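PDB 6WPN: substrate-binding protein from Synechococcus sp., which probably binds a sugar or oligosaccharide in the periplasm as the substrate-binding component of a transport system. Local coordinates for residues A[204-209]-A[213-218]; A[392-397]-A[414-419]; A[227-232]-A[407-412]. All blocks are in the same frame, centred on the assembly; numbering follows the deposited sequence.

In the fold
Following the chain from the N terminus, interaction 1 comes first and is the most local: 204-209 and 213-218 fold back on each other, closing the loop between helix 195-202 and helix 219-233. Interaction 3 opens next, on helix 219-233, and closes only at 407-412, bringing together parts of the chain 175 residues apart. Before it closes, interaction 2 opens at 392-397, and it ends at 414-419, so interactions 2 and 3 cross. Both use helix 409-427, its start for interaction 3 and its middle for interaction 2. Interactions 1 and 2 touch, the CZ end of the Phe-216 ring meeting the backbone of Ala-416 and Glu-417. Together they fasten the C-terminal helices to the 195-233 region.

Interaction 1 of 3, residues A[204-209]-A[213-218]; sequences GVSLLD and RAAFNT
Residues 205-209 and 213-216 run back past each other, their end-to-end directions 168° apart, as two loop segments joined by a single antiparallel beta bridge, Leu-208 with Ala-214. Ala-215 N gives its hydrogen to Leu-207 O at 2.9 Å, and Asp-209 N returns a longer bond to Arg-213 O at 3.2 Å. A third bond involves a side chain: Arg-213 N donates to Asp-209 OD1 at 2.7 Å, meeting the syn side of the carboxylate and lying 24° out of its plane. With chi1 at 60°, Asp-209 CG sits between its own backbone N and carbonyl carbon, which turns the carboxylate back across the turn onto Arg-213. Asp-209 and Arg-213 are thus joined by one backbone bond and one bond from backbone N to carboxylate, while the guanidinium leads off to the carbonyl of Trp-428 near the C terminus.

Further along, Ala-215 CB points toward 204-209 and lies 3.5 Å from Leu-207 O. The Phe-216 ring presents its edge to that same oxygen, CD2 being 3.7 Å from Leu-207 O. Val-205 CG1 meets Phe-216 CB at 3.8 Å, the two side chains crossing at a slant.

Before the turn, Gly-204 ends helix 195-202 in a Schellman motif; after it, Thr-218 stands at the N-cap of helix 219-233, its OG1 taking a weak bond from Gly-221 N. Leu-207 and Phe-216 both lean on Leu-391 of helix 388-403, Leu-208 and Ala-214 rest on Trp-420 of helix 409-427, and Val-205 is set against Ala-220 and Ala-224 of helix 219-233.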
# COMPACT_ATOMS: atom_id res chain seq x y z
N GLY A 204 8.35 -16.07 -1.56
CA GLY A 204 9.62 -16.47 -1.00
C GLY A 204 10.85 -15.88 -1.65
O GLY A 204 11.97 -16.32 -1.36
N VAL A 205 10.69 -14.89 -2.53
CA VAL A 205 11.82 -14.29 -3.23
C VAL A 205 12.53 -13.31 -2.30
O VAL A 205 11.88 -12.49 -1.64
CB VAL A 205 11.36 -13.60 -4.52
CG1 VAL A 205 12.54 -12.92 -5.21
CG2 VAL A 205 10.68 -14.60 -5.44
N SER A 206 13.85 -13.38 -2.27
CA SER A 206 14.68 -12.41 -1.58
C SER A 206 15.16 -11.38 -2.59
O SER A 206 15.79 -11.74 -3.59
CB SER A 206 15.87 -13.09 -0.89
OG SER A 206 16.72 -12.14 -0.28
N LEU A 207 14.86 -10.11 -2.34
CA LEU A 207 15.17 -9.07 -3.32
C LEU A 207 16.60 -8.54 -3.19
O LEU A 207 17.36 -8.55 -4.16
CB LEU A 207 14.17 -7.91 -3.20
CG LEU A 207 12.69 -8.21 -3.46
CD1 LEU A 207 11.85 -6.96 -3.24
CD2 LEU A 207 12.47 -8.78 -4.85
N LEU A 208 16.98 -8.10 -1.99
CA LEU A 208 18.28 -7.50 -1.75
C LEU A 208 18.97 -8.19 -0.58
O LEU A 208 18.32 -8.64 0.37
CB LEU A 208 18.16 -6.00 -1.43
CG LEU A 208 17.41 -5.10 -2.41
CD1 LEU A 208 17.36 -3.67 -1.88
CD2 LEU A 208 18.06 -5.15 -3.78
N ASP A 209 20.30 -8.28 -0.66
CA ASP A 209 21.08 -8.75 0.47
C ASP A 209 21.60 -7.56 1.28
O ASP A 209 21.31 -6.40 0.99
CB ASP A 209 22.25 -9.61 -0.01
CG ASP A 209 23.20 -8.86 -0.95
OD1 ASP A 209 23.08 -7.63 -1.11
OD2 ASP A 209 24.08 -9.52 -1.54
N ARG A 213 23.03 -5.63 -2.92
CA ARG A 213 23.24 -6.31 -4.19
C ARG A 213 22.02 -7.15 -4.54
O ARG A 213 21.22 -7.51 -3.68
CB ARG A 213 24.49 -7.20 -4.11
CG ARG A 213 25.83 -6.46 -4.09
CD ARG A 213 26.02 -5.52 -5.28
NE ARG A 213 27.44 -5.21 -5.48
CZ ARG A 213 28.02 -4.07 -5.11
NH1 ARG A 213 27.32 -3.12 -4.51
NH2 ARG A 213 29.32 -3.89 -5.34
N ALA A 214 21.87 -7.45 -5.83
CA ALA A 214 20.74 -8.24 -6.29
C ALA A 214 20.77 -9.63 -5.68
O ALA A 214 21.78 -10.34 -5.76
CB ALA A 214 20.74 -8.34 -7.82
N ALA A 215 19.66 -10.04 -5.06
CA ALA A 215 19.57 -11.35 -4.43
C ALA A 215 18.46 -12.22 -5.01
O ALA A 215 18.23 -13.32 -4.49
CB ALA A 215 19.37 -11.19 -2.92
N PHE A 216 17.78 -11.79 -6.07
CA PHE A 216 16.61 -12.49 -6.57
C PHE A 216 16.91 -13.49 -7.68
O PHE A 216 15.99 -14.16 -8.15
CB PHE A 216 15.55 -11.50 -7.07
CG PHE A 216 16.08 -10.51 -8.07
CD1 PHE A 216 16.14 -10.84 -9.42
CD2 PHE A 216 16.50 -9.26 -7.67
CE1 PHE A 216 16.62 -9.93 -10.34
CE2 PHE A 216 16.98 -8.35 -8.59
CZ PHE A 216 17.04 -8.69 -9.93
N ASN A 217 18.16 -13.60 -8.13
CA ASN A 217 18.53 -14.61 -9.12
C ASN A 217 18.72 -15.94 -8.40
O ASN A 217 19.82 -16.49 -8.29
CB ASN A 217 19.77 -14.18 -9.89
CG ASN A 217 20.06 -15.09 -11.07
OD1 ASN A 217 19.23 -15.91 -11.46
ND2 ASN A 217 21.24 -14.94 -11.65
N THR A 218 17.61 -16.48 -7.93
CA THR A 218 17.54 -17.66 -7.09
C THR A 218 16.46 -18.56 -7.64
O THR A 218 15.76 -18.20 -8.60
CB THR A 218 17.24 -17.26 -5.63
OG1 THR A 218 16.07 -16.42 -5.58
CG2 THR A 218 18.43 -16.51 -5.02

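Interaction 2 of 3, residues A[392-397]-A[414-419]; sequences QSIIYT and LEAEQQ
Ile-394 carries this contact, pushing both of its branches against segment 414-419 of helix 409-427, between Ala-416 and Gln-419. Its CG2 methyl stands anti to the backbone N (chi1 of -67° for the other branch, CG1), and from there it lies 3.7 Å from Ala-416 O and 4.0 Å from Ala-416 CB. The longer branch runs out extended, chi2 -178°, and carries CD1 onward to the backbone of Gln-419, 3.9 Å from Gln-419 C. Gln-419 answers from its side: its CB lies 3.8 Å from Ile-394 CG2, and the chain runs on extended beyond CG and brings OE1 alongside the same methyl at 3.7 Å. One methyl is therefore touched by the Ala-416 backbone and by both the root and the amide oxygen of Gln-419.

The two segments belong to the helices 388-403 and 409-427, which form an antiparallel helical hairpin: the short axes pass 8.9 Å apart at 158°. The segments come nearest at Ile-395 and Ala-416, with CA atoms 5.6 Å apart, consistent with the small alanine side chain there. Cutting Ile-394 back to an alanine would probably leave a gap between the helices and leave the Gln-419 side chain without the methyl it lies along.

On the next turn, the hydroxyl of Thr-397 bends back to Ser-393 O at 2.8 Å, arriving on the opposite face of that carbonyl from Thr-397 N. Away from the contact, the Tyr-396 hydroxyl bonds to Ser-193 O and Leu-197 N, while Gln-398, one residue past the segment on helix 388-403, packs on both Ala-416 and Gln-419.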
# COMPACT_ATOMS: atom_id res chain seq x y z
N GLN A 392 12.18 -1.89 -8.27
CA GLN A 392 10.87 -2.24 -8.82
C GLN A 392 10.79 -1.95 -10.31
O GLN A 392 10.29 -2.76 -11.09
CB GLN A 392 9.77 -1.49 -8.08
CG GLN A 392 8.40 -1.64 -8.72
CD GLN A 392 7.33 -0.85 -8.00
OE1 GLN A 392 7.16 -0.98 -6.79
NE2 GLN A 392 6.61 -0.02 -8.75
N SER A 393 11.29 -0.78 -10.72
CA SER A 393 11.21 -0.40 -12.13
C SER A 393 12.02 -1.36 -13.00
O SER A 393 11.56 -1.75 -14.08
CB SER A 393 11.70 1.04 -12.30
OG SER A 393 11.60 1.43 -13.66
N ILE A 394 13.22 -1.73 -12.55
CA ILE A 394 14.05 -2.65 -13.33
C ILE A 394 13.37 -4.00 -13.46
O ILE A 394 13.35 -4.61 -14.54
CB ILE A 394 15.45 -2.76 -12.71
CG1 ILE A 394 16.21 -1.43 -12.84
CG2 ILE A 394 16.24 -3.89 -13.35
CD1 ILE A 394 17.61 -1.48 -12.30
N ILE A 395 12.81 -4.51 -12.37
CA ILE A 395 12.17 -5.82 -12.40
C ILE A 395 10.93 -5.78 -13.28
O ILE A 395 10.74 -6.64 -14.15
CB ILE A 395 11.85 -6.30 -10.98
CG1 ILE A 395 13.15 -6.54 -10.20
CG2 ILE A 395 11.00 -7.56 -11.02
CD1 ILE A 395 12.93 -6.96 -8.76
N TYR A 396 10.08 -4.77 -13.09
CA TYR A 396 8.86 -4.67 -13.89
C TYR A 396 9.17 -4.55 -15.38
O TYR A 396 8.47 -5.13 -16.21
CB TYR A 396 8.00 -3.48 -13.43
CG TYR A 396 7.25 -3.68 -12.13
CD1 TYR A 396 7.65 -4.64 -11.21
CD2 TYR A 396 6.13 -2.92 -11.83
CE1 TYR A 396 6.97 -4.81 -10.02
CE2 TYR A 396 5.43 -3.08 -10.65
CZ TYR A 396 5.85 -4.04 -9.75
OH TYR A 396 5.16 -4.21 -8.57
N THR A 397 10.21 -3.79 -15.72
CA THR A 397 10.57 -3.61 -17.13
C THR A 397 11.03 -4.91 -17.76
O THR A 397 10.62 -5.25 -18.87
CB THR A 397 11.66 -2.54 -17.27
OG1 THR A 397 11.15 -1.27 -16.85
CG2 THR A 397 12.14 -2.45 -18.72
N LEU A 414 18.18 -12.40 -15.53
CA LEU A 414 19.59 -12.03 -15.67
C LEU A 414 19.73 -10.55 -15.98
O LEU A 414 20.57 -9.86 -15.39
CB LEU A 414 20.25 -12.87 -16.76
CG LEU A 414 21.76 -12.63 -16.78
CD1 LEU A 414 22.39 -13.25 -15.53
CD2 LEU A 414 22.40 -13.16 -18.06
N GLU A 415 18.90 -10.03 -16.90
CA GLU A 415 18.97 -8.61 -17.23
C GLU A 415 18.64 -7.75 -16.02
O GLU A 415 19.32 -6.75 -15.76
CB GLU A 415 18.02 -8.29 -18.38
CG GLU A 415 18.37 -8.95 -19.72
CD GLU A 415 19.53 -8.28 -20.42
OE1 GLU A 415 19.96 -7.20 -19.96
OE2 GLU A 415 20.01 -8.83 -21.43
N ALA A 416 17.62 -8.13 -15.26
CA ALA A 416 17.28 -7.38 -14.05
C ALA A 416 18.42 -7.44 -13.04
O ALA A 416 18.78 -6.42 -12.44
CB ALA A 416 15.98 -7.90 -13.45
N GLU A 417 18.99 -8.62 -12.83
CA GLU A 417 20.08 -8.77 -11.87
C GLU A 417 21.27 -7.90 -12.26
O GLU A 417 21.85 -7.21 -11.42
CB GLU A 417 20.49 -10.23 -11.76
CG GLU A 417 21.72 -10.47 -10.91
CD GLU A 417 22.31 -11.86 -11.09
OE1 GLU A 417 22.46 -12.30 -12.25
OE2 GLU A 417 22.60 -12.51 -10.07
N GLN A 418 21.64 -7.92 -13.54
CA GLN A 418 22.81 -7.18 -13.99
C GLN A 418 22.56 -5.67 -13.98
O GLN A 418 23.45 -4.89 -13.63
CB GLN A 418 23.21 -7.65 -15.39
CG GLN A 418 23.74 -9.07 -15.40
CD GLN A 418 23.83 -9.65 -16.80
OE1 GLN A 418 23.33 -9.06 -17.76
NE2 GLN A 418 24.50 -10.79 -16.93
N GLN A 419 21.34 -5.25 -14.35
CA GLN A 419 21.02 -3.83 -14.31
C GLN A 419 20.99 -3.29 -12.88
O GLN A 419 21.48 -2.19 -12.62
CB GLN A 419 19.69 -3.57 -15.01
CG GLN A 419 19.77 -3.72 -16.52
CD GLN A 419 18.53 -3.22 -17.22
OE1 GLN A 419 17.61 -2.71 -16.59
NE2 GLN A 419 18.50 -3.36 -18.55

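Interaction 3 of 3, residues A[227-232]-A[407-412]; sequences FWTDLY and ISSDQA
Thr-229 and Ser-409 meet side chain to side chain, the two hydroxyl-bearing groups facing each other where helix 219-233 meets the start of helix 409-427. Ser-409 OG lies over the branch point of Thr-229, 3.2 Å from both Thr-229 CB and Thr-229 OG1 and 3.3 Å from Thr-229 CG2. In Thr-229 the methyl is anti to the backbone N and OG1 lies beside that N, with chi1 -61°. This placement lets OG1 turn back along its own helix to bond with the carbonyl of Phe-225, which supplies the polar partner of the threonine. Ser-409 OG likewise lies beside its own backbone N, chi1 -55°, and Ser-409 points toward the threonine, the CA atoms of Thr-229 and Ser-409 being 6.5 Å apart. The contact is small, burying 84 Å² in all, and is made by these two side chains.

One step further out, Ser-408 precedes the helix as its N-cap. Ser-408 OG takes the backbone hydrogen of Gln-411 N at 3.1 Å, with an angle of 152° at the hydrogen. Ala-412 N bonds to Ser-408 O as the first helical turn closes. The capped turn probably holds Ser-409 in place. On the other helix Thr-229 is buried against Leu-399 and Ala-402 of helix 388-403, and Ala-412 touches Phe-225 of helix 219-233.

The arrangement is a serine N-cap opening helix 409-427, whose first turn packs on helix 219-233 and so joins the C-terminal helix to it.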
# COMPACT_ATOMS: atom_id res chain seq x y z
N PHE A 227 6.30 -17.58 -13.18
CA PHE A 227 4.90 -17.55 -12.78
C PHE A 227 4.13 -16.48 -13.54
O PHE A 227 3.12 -16.76 -14.19
CB PHE A 227 4.80 -17.32 -11.27
CG PHE A 227 3.39 -17.24 -10.73
CD1 PHE A 227 2.75 -16.01 -10.61
CD2 PHE A 227 2.71 -18.38 -10.33
CE1 PHE A 227 1.46 -15.92 -10.12
CE2 PHE A 227 1.42 -18.30 -9.82
CZ PHE A 227 0.79 -17.07 -9.72
N TRP A 228 4.63 -15.24 -13.49
CA TRP A 228 3.93 -14.13 -14.11
C TRP A 228 4.06 -14.15 -15.63
O TRP A 228 3.12 -13.80 -16.35
CB TRP A 228 4.44 -12.82 -13.53
CG TRP A 228 4.03 -12.66 -12.11
CD1 TRP A 228 4.83 -12.75 -11.01
CD2 TRP A 228 2.71 -12.42 -11.63
NE1 TRP A 228 4.08 -12.57 -9.87
CE2 TRP A 228 2.78 -12.36 -10.22
CE3 TRP A 228 1.47 -12.25 -12.25
CZ2 TRP A 228 1.66 -12.13 -9.43
CZ3 TRP A 228 0.36 -12.02 -11.47
CH2 TRP A 228 0.46 -11.96 -10.08
N THR A 229 5.22 -14.57 -16.14
CA THR A 229 5.40 -14.68 -17.58
C THR A 229 4.41 -15.67 -18.17
O THR A 229 3.71 -15.37 -19.15
CB THR A 229 6.83 -15.10 -17.91
OG1 THR A 229 7.74 -14.11 -17.41
CG2 THR A 229 7.01 -15.25 -19.41
N ASP A 230 4.31 -16.86 -17.57
CA ASP A 230 3.43 -17.90 -18.10
C ASP A 230 1.96 -17.51 -17.99
O ASP A 230 1.17 -17.81 -18.89
CB ASP A 230 3.69 -19.22 -17.36
CG ASP A 230 5.08 -19.77 -17.61
OD1 ASP A 230 5.68 -19.45 -18.66
OD2 ASP A 230 5.57 -20.55 -16.76
N LEU A 231 1.58 -16.83 -16.91
CA LEU A 231 0.19 -16.38 -16.80
C LEU A 231 -0.17 -15.44 -17.95
O LEU A 231 -1.22 -15.59 -18.58
CB LEU A 231 -0.03 -15.68 -15.45
CG LEU A 231 -0.22 -16.56 -14.21
CD1 LEU A 231 -0.53 -15.69 -13.01
CD2 LEU A 231 -1.32 -17.57 -14.42
N TYR A 232 0.72 -14.49 -18.26
CA TYR A 232 0.42 -13.54 -19.32
C TYR A 232 0.41 -14.22 -20.68
O TYR A 232 -0.49 -13.98 -21.50
CB TYR A 232 1.44 -12.40 -19.31
CG TYR A 232 1.03 -11.26 -20.21
CD1 TYR A 232 0.16 -10.27 -19.75
CD2 TYR A 232 1.47 -11.18 -21.52
CE1 TYR A 232 -0.23 -9.23 -20.57
CE2 TYR A 232 1.08 -10.15 -22.34
CZ TYR A 232 0.23 -9.18 -21.86
OH TYR A 232 -0.15 -8.14 -22.67
N ILE A 407 11.82 -11.78 -24.72
CA ILE A 407 12.89 -12.57 -24.13
C ILE A 407 12.26 -13.65 -23.26
O ILE A 407 11.06 -13.63 -22.98
CB ILE A 407 13.88 -11.71 -23.30
CG1 ILE A 407 13.14 -11.01 -22.16
CG2 ILE A 407 14.58 -10.69 -24.17
CD1 ILE A 407 14.04 -10.15 -21.30
N SER A 408 13.09 -14.60 -22.83
CA SER A 408 12.64 -15.63 -21.91
C SER A 408 12.60 -15.09 -20.48
O SER A 408 13.14 -14.02 -20.17
CB SER A 408 13.55 -16.85 -21.97
OG SER A 408 14.77 -16.57 -21.31
N SER A 409 11.95 -15.86 -19.60
CA SER A 409 11.84 -15.48 -18.19
C SER A 409 13.21 -15.39 -17.53
O SER A 409 13.51 -14.42 -16.83
CB SER A 409 10.96 -16.48 -17.45
OG SER A 409 9.69 -16.63 -18.05
N ASP A 410 14.04 -16.42 -17.72
CA ASP A 410 15.39 -16.40 -17.16
C ASP A 410 16.20 -15.26 -17.75
O ASP A 410 17.05 -14.69 -17.06
CB ASP A 410 16.10 -17.73 -17.39
CG ASP A 410 15.41 -18.88 -16.68
OD1 ASP A 410 14.70 -18.63 -15.68
OD2 ASP A 410 15.60 -20.05 -17.11
N GLN A 411 15.98 -14.94 -19.02
CA GLN A 411 16.66 -13.81 -19.63
C GLN A 411 16.28 -12.51 -18.93
O GLN A 411 17.12 -11.64 -18.71
CB GLN A 411 16.31 -13.74 -21.12
CG GLN A 411 17.21 -12.87 -21.96
CD GLN A 411 18.58 -13.50 -22.15
OE1 GLN A 411 18.74 -14.72 -22.02
NE2 GLN A 411 19.57 -12.68 -22.48
N ALA A 412 15.01 -12.38 -18.54
CA ALA A 412 14.59 -11.21 -17.78
C ALA A 412 15.27 -11.15 -16.42
O ALA A 412 15.73 -10.09 -15.98
CB ALA A 412 13.06 -11.20 -17.61